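Local coordinates for protein alpha-fucosidase GH29 (Fusarium graminearum, PDB 4PSR) that hydrolyses alpha-L-fucosides as a GH29 glycoside hydrolase, probably releasing alpha-1,6-linked fucose from the reducing-end N-acetylglucosamine of glycoprotein glycans, at residues D286-P298 against A378-G392. Numbering follows the deposited sequence.
Sequences DWERGGPSNLVRP and AWDIYGEGPNQVEGG. With NAG (2-acetamido-2-deoxy-beta-D-glucopyranose), chain E.
D380 OD1 is gripped by a water that donates to it over 2.7 Å and in turn accepts from R297 NE at 2.8 Å, while R297 NH2 makes a direct but long salt bridge of 4.0 Å to the same oxygen, which also hydrogen-bonds a bound Tris molecule, probably from the crystallisation liquor. R297 and D380 cross at about a right angle, their flat groups 75° apart. A second water, also in the guanidinium plane, links R297 NH2 to A378 O, and R297 NH1 makes a salt bridge to E531 of helix 526-532. Solvent thus mediates much of the polar contact between 286-298, which begins at the end of the sixth TIM-barrel strand, 284-287, and 378-392, which carries strand 383-384, outermost in the antiparallel sheet that follows the barrel. L295, whose CG lies anti to the backbone N (chi1 -164°), puts CD1 against the 378-381 backbone, 3.3 Å from W379 O, and beside A378 CB. Further along, Y382 sets its ring obliquely beside S293 and L295. A third water lies 2.7 Å from S293 O and 2.9 Å from V389 O, bridging the two carbonyls across the contact.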
loop_
_atom_site.group_PDB
_atom_site.type_symbol
_atom_site.label_atom_id
_atom_site.label_comp_id
_atom_site.label_asym_id
_atom_site.label_seq_id
_atom_site.Cartn_x
_atom_site.Cartn_y
_atom_site.Cartn_z
ATOM N N ASP A 286 3.831 0.010 5.538
ATOM C CA ASP A 286 3.501 0.653 4.264
ATOM C C ASP A 286 4.806 0.962 3.548
ATOM O O ASP A 286 5.586 1.843 3.945
ATOM C CB ASP A 286 2.690 1.918 4.546
ATOM C CG ASP A 286 2.245 2.612 3.311
ATOM O OD1 ASP A 286 2.230 3.880 3.323
ATOM O OD2 ASP A 286 1.875 1.936 2.334
ATOM N N TRP A 287 5.103 0.180 2.527
ATOM C CA TRP A 287 6.355 0.304 1.804
ATOM C C TRP A 287 6.393 1.488 0.892
ATOM O O TRP A 287 5.354 1.932 0.381
ATOM C CB TRP A 287 6.571 -0.952 0.964
ATOM C CG TRP A 287 7.091 -2.096 1.764
ATOM C CD1 TRP A 287 6.437 -2.772 2.737
ATOM C CD2 TRP A 287 8.390 -2.682 1.674
ATOM N NE1 TRP A 287 7.239 -3.755 3.262
ATOM C CE2 TRP A 287 8.449 -3.712 2.626
ATOM C CE3 TRP A 287 9.513 -2.435 0.876
ATOM C CZ2 TRP A 287 9.588 -4.508 2.803
ATOM C CZ3 TRP A 287 10.649 -3.213 1.072
ATOM C CH2 TRP A 287 10.671 -4.240 2.010
ATOM N N GLU A 288 7.617 1.958 0.636
ATOM C CA GLU A 288 7.864 3.041 -0.308
ATOM C C GLU A 288 7.318 2.695 -1.687
ATOM O O GLU A 288 7.201 1.537 -2.043
ATOM C CB GLU A 288 9.375 3.305 -0.405
ATOM C CG GLU A 288 10.180 2.150 -0.968
ATOM C CD GLU A 288 11.648 2.211 -0.568
ATOM O OE1 GLU A 288 12.202 3.330 -0.487
ATOM O OE2 GLU A 288 12.240 1.137 -0.320
ATOM N N ARG A 289 7.043 3.721 -2.485
ATOM C CA ARG A 289 6.455 3.526 -3.810
ATOM C C ARG A 289 7.216 2.499 -4.663
ATOM O O ARG A 289 8.445 2.502 -4.736
ATOM C CB ARG A 289 6.368 4.872 -4.515
ATOM C CG ARG A 289 5.458 4.887 -5.712
ATOM C CD ARG A 289 5.420 6.279 -6.247
ATOM N NE ARG A 289 4.617 6.359 -7.449
ATOM C CZ ARG A 289 4.378 7.500 -8.078
ATOM N NH1 ARG A 289 4.889 8.623 -7.584
ATOM N NH2 ARG A 289 3.624 7.506 -9.168
ATOM N N GLY A 290 6.470 1.601 -5.295
ATOM C CA GLY A 290 7.068 0.482 -6.007
ATOM C C GLY A 290 6.944 -0.801 -5.211
ATOM O O GLY A 290 6.905 -1.889 -5.795
ATOM N N GLY A 291 6.909 -0.683 -3.877
ATOM C CA GLY A 291 6.884 -1.840 -2.994
ATOM C C GLY A 291 8.180 -2.639 -2.933
ATOM O O GLY A 291 9.189 -2.249 -3.527
ATOM N N PRO A 292 8.160 -3.778 -2.252
ATOM C CA PRO A 292 9.340 -4.643 -2.135
ATOM C C PRO A 292 9.672 -5.376 -3.444
ATOM O O PRO A 292 8.804 -5.617 -4.277
ATOM C CB PRO A 292 8.918 -5.650 -1.059
ATOM C CG PRO A 292 7.421 -5.765 -1.269
ATOM C CD PRO A 292 6.985 -4.370 -1.580
ATOM N N SER A 293 10.925 -5.762 -3.619
ATOM C CA SER A 293 11.316 -6.525 -4.794
ATOM C C SER A 293 10.917 -7.988 -4.658
ATOM O O SER A 293 10.815 -8.709 -5.648
ATOM C CB SER A 293 12.829 -6.431 -5.002
ATOM O OG SER A 293 13.500 -6.942 -3.869
ATOM N N ASN A 294 10.685 -8.418 -3.432
ATOM C CA ASN A 294 10.365 -9.804 -3.135
ATOM C C ASN A 294 9.014 -9.987 -2.453
ATOM O O ASN A 294 8.377 -9.027 -2.060
ATOM C CB ASN A 294 11.431 -10.357 -2.183
ATOM C CG ASN A 294 11.492 -9.599 -0.862
ATOM O OD1 ASN A 294 11.371 -8.381 -0.826
ATOM N ND2 ASN A 294 11.700 -10.332 0.236
ATOM N N LEU A 295 8.609 -11.236 -2.278
ATOM C CA LEU A 295 7.424 -11.573 -1.482
ATOM C C LEU A 295 7.725 -11.422 0.000
ATOM O O LEU A 295 8.577 -12.137 0.549
ATOM C CB LEU A 295 7.004 -13.018 -1.803
ATOM C CG LEU A 295 5.602 -13.483 -1.391
ATOM C CD1 LEU A 295 5.232 -14.793 -2.112
ATOM C CD2 LEU A 295 5.487 -13.689 0.099
ATOM N N VAL A 296 7.022 -10.493 0.632
ATOM C CA VAL A 296 7.242 -10.157 2.036
ATOM C C VAL A 296 6.096 -10.638 2.913
ATOM O O VAL A 296 4.924 -10.525 2.535
ATOM C CB VAL A 296 7.384 -8.620 2.142
ATOM C CG1 VAL A 296 7.328 -8.101 3.575
ATOM C CG2 VAL A 296 8.677 -8.153 1.459
ATOM N N ARG A 297 6.437 -11.163 4.086
ATOM C CA ARG A 297 5.451 -11.525 5.101
ATOM C C ARG A 297 5.922 -10.910 6.419
ATOM O O ARG A 297 7.136 -10.875 6.683
ATOM C CB ARG A 297 5.332 -13.046 5.243
ATOM C CG ARG A 297 4.953 -13.736 3.924
ATOM C CD ARG A 297 4.750 -15.229 4.081
ATOM N NE ARG A 297 4.281 -15.858 2.849
ATOM C CZ ARG A 297 3.024 -15.817 2.430
ATOM N NH1 ARG A 297 2.087 -15.193 3.139
ATOM N NH2 ARG A 297 2.702 -16.402 1.288
ATOM N N PRO A 298 4.992 -10.443 7.265
ATOM C CA PRO A 298 3.543 -10.585 7.101
ATOM C C PRO A 298 2.943 -9.579 6.132
ATOM O O PRO A 298 3.635 -8.724 5.552
ATOM C CB PRO A 298 3.015 -10.360 8.520
ATOM C CG PRO A 298 4.001 -9.403 9.098
ATOM C CD PRO A 298 5.323 -9.832 8.557
ATOM N N ALA A 378 -1.377 -14.606 -1.767
ATOM C CA ALA A 378 -0.155 -14.863 -2.474
ATOM C C ALA A 378 0.170 -16.349 -2.452
ATOM O O ALA A 378 -0.172 -17.074 -1.500
ATOM C CB ALA A 378 0.977 -14.065 -1.808
ATOM N N TRP A 379 0.841 -16.796 -3.502
ATOM C CA TRP A 379 1.404 -18.145 -3.557
ATOM C C TRP A 379 2.728 -18.101 -2.773
ATOM O O TRP A 379 2.933 -17.169 -2.017
ATOM C CB TRP A 379 1.625 -18.539 -5.007
ATOM C CG TRP A 379 1.770 -20.013 -5.258
ATOM C CD1 TRP A 379 1.243 -21.030 -4.516
ATOM C CD2 TRP A 379 2.460 -20.623 -6.352
ATOM N NE1 TRP A 379 1.574 -22.247 -5.086
ATOM C CE2 TRP A 379 2.337 -22.022 -6.201
ATOM C CE3 TRP A 379 3.206 -20.123 -7.418
ATOM C CZ2 TRP A 379 2.901 -22.918 -7.095
ATOM C CZ3 TRP A 379 3.756 -21.024 -8.327
ATOM C CH2 TRP A 379 3.599 -22.413 -8.144
ATOM N N ASP A 380 3.625 -19.082 -2.925
ATOM C CA ASP A 380 4.934 -18.955 -2.279
ATOM C C ASP A 380 5.971 -18.339 -3.204
ATOM O O ASP A 380 7.069 -18.038 -2.776
ATOM C CB ASP A 380 5.453 -20.273 -1.691
ATOM C CG ASP A 380 4.600 -20.767 -0.512
ATOM O OD1 ASP A 380 4.203 -19.971 0.376
ATOM O OD2 ASP A 380 4.292 -21.970 -0.496
ATOM N N ILE A 381 5.621 -18.190 -4.481
ATOM C CA ILE A 381 6.467 -17.544 -5.476
ATOM C C ILE A 381 5.597 -16.496 -6.153
ATOM O O ILE A 381 4.469 -16.802 -6.531
ATOM C CB ILE A 381 6.969 -18.583 -6.506
ATOM C CG1 ILE A 381 7.875 -19.622 -5.819
ATOM C CG2 ILE A 381 7.713 -17.883 -7.655
ATOM C CD1 ILE A 381 8.156 -20.850 -6.677
ATOM N N TYR A 382 6.054 -15.248 -6.245
ATOM C CA TYR A 382 5.136 -14.174 -6.684
ATOM C C TYR A 382 4.913 -14.134 -8.194
ATOM O O TYR A 382 3.877 -13.679 -8.658
ATOM C CB TYR A 382 5.556 -12.785 -6.195
ATOM C CG TYR A 382 6.780 -12.250 -6.834
ATOM C CD1 TYR A 382 6.722 -11.584 -8.042
ATOM C CD2 TYR A 382 8.009 -12.404 -6.211
ATOM C CE1 TYR A 382 7.890 -11.090 -8.638
ATOM C CE2 TYR A 382 9.150 -11.933 -6.779
ATOM C CZ TYR A 382 9.088 -11.281 -7.971
ATOM O OH TYR A 382 10.255 -10.806 -8.518
ATOM N N GLY A 383 5.901 -14.578 -8.962
ATOM C CA GLY A 383 5.856 -14.388 -10.405
ATOM C C GLY A 383 7.112 -14.865 -11.097
ATOM O O GLY A 383 8.052 -15.376 -10.465
ATOM N N GLU A 384 7.117 -14.657 -12.408
ATOM C CA GLU A 384 8.243 -14.993 -13.285
ATOM C C GLU A 384 8.363 -13.983 -14.410
ATOM O O GLU A 384 7.376 -13.398 -14.820
ATOM C CB GLU A 384 8.051 -16.364 -13.942
ATOM C CG GLU A 384 7.730 -17.480 -13.003
ATOM C CD GLU A 384 7.411 -18.818 -13.698
ATOM O OE1 GLU A 384 7.532 -18.937 -14.945
ATOM O OE2 GLU A 384 7.051 -19.751 -12.958
ATOM N N GLY A 385 9.572 -13.838 -14.937
ATOM C CA GLY A 385 9.782 -13.032 -16.132
ATOM C C GLY A 385 10.819 -11.942 -15.936
ATOM O O GLY A 385 11.326 -11.748 -14.842
ATOM N N PRO A 386 11.138 -11.224 -17.021
ATOM C CA PRO A 386 12.230 -10.256 -17.039
ATOM C C PRO A 386 11.886 -8.896 -16.448
ATOM O O PRO A 386 12.804 -8.219 -15.938
ATOM C CB PRO A 386 12.543 -10.137 -18.533
ATOM C CG PRO A 386 11.254 -10.415 -19.209
ATOM C CD PRO A 386 10.598 -11.475 -18.367
ATOM N N ASN A 387 10.617 -8.494 -16.491
ATOM C CA ASN A 387 10.227 -7.161 -16.021
ATOM C C ASN A 387 9.879 -7.196 -14.533
ATOM O O ASN A 387 8.896 -7.822 -14.123
ATOM C CB ASN A 387 9.097 -6.615 -16.876
ATOM C CG ASN A 387 9.519 -6.438 -18.340
ATOM O OD1 ASN A 387 10.441 -5.670 -18.631
ATOM N ND2 ASN A 387 8.865 -7.141 -19.252
ATOM N N GLN A 388 10.704 -6.531 -13.733
ATOM C CA GLN A 388 10.587 -6.560 -12.280
ATOM C C GLN A 388 10.714 -5.166 -11.647
ATOM O O GLN A 388 10.989 -4.160 -12.324
ATOM C CB GLN A 388 11.663 -7.491 -11.709
ATOM C CG GLN A 388 11.636 -8.927 -12.287
ATOM C CD GLN A 388 10.529 -9.816 -11.684
ATOM O OE1 GLN A 388 9.990 -9.508 -10.617
ATOM N NE2 GLN A 388 10.206 -10.922 -12.358
ATOM N N VAL A 389 10.472 -5.131 -10.341
ATOM C CA VAL A 389 10.649 -3.942 -9.515
ATOM C C VAL A 389 12.010 -4.027 -8.844
ATOM O O VAL A 389 12.366 -5.075 -8.286
ATOM C CB VAL A 389 9.544 -3.881 -8.412
ATOM C CG1 VAL A 389 9.921 -2.914 -7.280
ATOM C CG2 VAL A 389 8.206 -3.496 -9.007
ATOM N N GLU A 390 12.777 -2.936 -8.851
ATOM C CA GLU A 390 14.045 -2.949 -8.105
ATOM C C GLU A 390 13.922 -2.703 -6.593
ATOM O O GLU A 390 14.743 -3.187 -5.812
ATOM C CB GLU A 390 15.027 -1.948 -8.723
ATOM C CG GLU A 390 15.710 -2.480 -9.976
ATOM C CD GLU A 390 16.342 -3.830 -9.735
ATOM O OE1 GLU A 390 17.277 -3.910 -8.878
ATOM O OE2 GLU A 390 15.881 -4.817 -10.363
ATOM N N GLY A 391 12.899 -1.978 -6.172
ATOM C CA GLY A 391 12.816 -1.575 -4.783
ATOM C C GLY A 391 13.652 -0.323 -4.578
ATOM O O GLY A 391 14.177 0.244 -5.538
ATOM N N GLY A 392 13.777 0.112 -3.330
ATOM C CA GLY A 392 14.496 1.336 -3.032
ATOM C C GLY A 392 13.815 2.547 -3.643
ATOM O O GLY A 392 12.623 2.776 -3.419
HETATM C C1 NAG E . 9.045 -8.179 -23.145
HETATM C C2 NAG E . 9.508 -8.170 -24.593
HETATM C C3 NAG E . 10.873 -8.838 -24.698
HETATM C C4 NAG E . 11.850 -8.166 -23.744
HETATM C C5 NAG E . 11.273 -8.113 -22.329
HETATM C C6 NAG E . 12.142 -7.325 -21.378
HETATM C C7 NAG E . 7.865 -8.214 -26.422
HETATM C C8 NAG E . 6.897 -9.058 -27.196
HETATM N N2 NAG E . 8.538 -8.838 -25.450
HETATM O O3 NAG E . 11.358 -8.726 -26.034
HETATM O O4 NAG E . 13.073 -8.887 -23.696
HETATM O O5 NAG E . 9.991 -7.476 -22.338
HETATM O O6 NAG E . 12.282 -5.975 -21.808
HETATM O O7 NAG E . 8.035 -7.027 -26.673
HETATM O O HOH W 1 10.724 -7.501 -8.034
HETATM O O HOH W 2 5.461 -17.698 1.090
HETATM O O HOH W 3 -0.199 -16.363 1.114
#